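Local coordinates for protein separin (PDB 5U1T) that cleaves a cohesin subunit at the onset of anaphase to allow chromosome segregation, as a caspase-like cysteine protease kept inactive until then by securin, at residues Glu847-Cys850 and Leu851-Ile854. Residues are numbered along the deposited sequence; the frame is centred on the assembly and turned at random.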
ATOM      1  N   GLU A 847      -7.390  -4.007 -27.994  1.00 57.74           N
ATOM      2  CA  GLU A 847      -7.691  -3.274 -29.209  1.00 61.34           C
ATOM      3  C   GLU A 847      -9.001  -2.527 -29.144  1.00 59.62           C
ATOM      4  O   GLU A 847      -9.627  -2.298 -30.165  1.00 60.98           O
ATOM      5  CB  GLU A 847      -7.710  -4.217 -30.409  1.00 58.31           C
ATOM      6  CG  GLU A 847      -6.343  -4.750 -30.793  1.00 63.02           C
ATOM      7  CD  GLU A 847      -6.404  -5.804 -31.905  1.00 66.38           C
ATOM      8  OE1 GLU A 847      -5.347  -6.407 -32.226  1.00 70.55           O
ATOM      9  OE2 GLU A 847      -7.508  -6.034 -32.455  1.00 70.15           O
ATOM     10  N   GLN A 848      -9.422  -2.142 -27.949  1.00 59.41           N
ATOM     11  CA  GLN A 848     -10.619  -1.331 -27.827  1.00 53.96           C
ATOM     12  C   GLN A 848     -10.232   0.100 -28.119  1.00 60.78           C
ATOM     13  O   GLN A 848     -10.079   0.904 -27.210  1.00 63.74           O
ATOM     14  CB  GLN A 848     -11.225  -1.473 -26.445  1.00 57.45           C
ATOM     15  CG  GLN A 848     -11.106  -2.876 -25.928  1.00 55.52           C
ATOM     16  CD  GLN A 848     -11.841  -3.082 -24.636  1.00 54.26           C
ATOM     17  OE1 GLN A 848     -11.366  -3.783 -23.740  1.00 55.50           O
ATOM     18  NE2 GLN A 848     -13.022  -2.484 -24.528  1.00 60.62           N
ATOM     19  N   THR A 849     -10.079   0.418 -29.397  1.00 60.70           N
ATOM     20  CA  THR A 849      -9.338   1.601 -29.776  1.00 63.24           C
ATOM     21  C   THR A 849      -9.962   2.925 -29.308  1.00 62.16           C
ATOM     22  O   THR A 849      -9.260   3.923 -29.194  1.00 65.18           O
ATOM     23  CB  THR A 849      -9.112   1.634 -31.313  1.00 67.93           C
ATOM     24  OG1 THR A 849     -10.226   2.240 -31.975  1.00 67.04           O
ATOM     25  CG2 THR A 849      -8.877   0.233 -31.858  1.00 56.48           C
ATOM     26  N   CYS A 850     -11.249   2.946 -28.984  1.00 62.81           N
ATOM     27  CA  CYS A 850     -11.868   4.191 -28.516  1.00 60.69           C
ATOM     28  C   CYS A 850     -11.461   4.537 -27.071  1.00 64.85           C
ATOM     29  O   CYS A 850     -11.034   5.657 -26.784  1.00 65.13           O
ATOM     30  CB  CYS A 850     -13.396   4.097 -28.640  1.00 65.46           C
ATOM     31  SG  CYS A 850     -14.356   5.501 -27.913  1.00 86.11           S
ATOM     32  N   LEU A 851     -11.614   3.573 -26.164  1.00 63.47           N
ATOM     33  CA  LEU A 851     -11.176   3.723 -24.786  1.00 57.46           C
ATOM     34  C   LEU A 851      -9.680   3.982 -24.737  1.00 60.61           C
ATOM     35  O   LEU A 851      -9.183   4.730 -23.891  1.00 60.82           O
ATOM     36  CB  LEU A 851     -11.520   2.484 -23.969  1.00 57.30           C
ATOM     37  CG  LEU A 851     -12.990   2.421 -23.548  1.00 63.51           C
ATOM     38  CD1 LEU A 851     -13.313   1.107 -22.855  1.00 53.72           C
ATOM     39  CD2 LEU A 851     -13.331   3.612 -22.664  1.00 55.67           C
ATOM     40  N   GLN A 852      -8.969   3.360 -25.663  1.00 60.09           N
ATOM     41  CA  GLN A 852      -7.538   3.570 -25.830  1.00 59.22           C
ATOM     42  C   GLN A 852      -7.172   5.054 -26.037  1.00 59.16           C
ATOM     43  O   GLN A 852      -6.219   5.569 -25.445  1.00 55.23           O
ATOM     44  CB  GLN A 852      -7.067   2.727 -27.007  1.00 56.63           C
ATOM     45  CG  GLN A 852      -5.607   2.648 -27.175  1.00 59.30           C
ATOM     46  CD  GLN A 852      -5.245   1.924 -28.451  1.00 64.06           C
ATOM     47  OE1 GLN A 852      -4.228   2.232 -29.084  1.00 61.21           O
ATOM     48  NE2 GLN A 852      -6.069   0.943 -28.836  1.00 61.75           N
ATOM     49  N   ASN A 853      -7.939   5.731 -26.890  1.00 64.52           N
ATOM     50  CA  ASN A 853      -7.788   7.170 -27.099  1.00 65.81           C
ATOM     51  C   ASN A 853      -8.172   7.978 -25.882  1.00 61.11           C
ATOM     52  O   ASN A 853      -7.464   8.897 -25.496  1.00 57.91           O
ATOM     53  CB  ASN A 853      -8.639   7.631 -28.280  1.00 66.56           C
ATOM     54  CG  ASN A 853      -8.172   7.042 -29.575  1.00 72.46           C
ATOM     55  OD1 ASN A 853      -6.975   6.763 -29.748  1.00 64.96           O
ATOM     56  ND2 ASN A 853      -9.113   6.823 -30.502  1.00 77.11           N
ATOM     57  N   ILE A 854      -9.319   7.643 -25.301  1.00 59.80           N
ATOM     58  CA  ILE A 854      -9.813   8.358 -24.146  1.00 56.55           C
ATOM     59  C   ILE A 854      -8.857   8.227 -22.969  1.00 60.20           C
ATOM     60  O   ILE A 854      -8.617   9.212 -22.272  1.00 59.63           O
ATOM     61  CB  ILE A 854     -11.212   7.867 -23.733  1.00 58.48           C
ATOM     62  CG1 ILE A 854     -12.278   8.492 -24.645  1.00 53.34           C
ATOM     63  CG2 ILE A 854     -11.481   8.190 -22.269  1.00 61.23           C
ATOM     64  CD1 ILE A 854     -13.644   7.820 -24.551  1.00 53.41           C
TER
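Gln848 O takes the amide hydrogen of Gln852 N at 3.1 Å, in the carbonyl plane and nearly straight (162° at the hydrogen), which closes the first turn of helix 849-863. Two more i to i+4 bonds follow. Ile854 N reaches Cys850 O at 3.0 Å, again in plane, whereas Asn853 N approaches Thr849 O at 3.2 Å from 39° above the carbonyl plane. Because Asn853 CG turns back beside its own backbone N (chi1 -65°), the amide lies near that same oxygen, but at too poor an angle to share it. Cys850 SG, anti to the backbone N, meets Ile854 CD1 one turn on in an apolar contact at 4.1 Å. On another flank the extended Gln852 chain lays its amide end over Thr849, with NE2 3.5 Å from Thr849 CA. Leu851 runs alongside Gln848, pointing the same way, and both side chains touch Tyr843 of helix 829-845. Glu847, whose positive phi ends that helix, forms a salt bridge through OE1 with Lys1507. A Schellman motif thus closes helix 829-845, and Gln848 follows directly as N-cap residue of helix 849-863: a short, tight link between two consecutive helices.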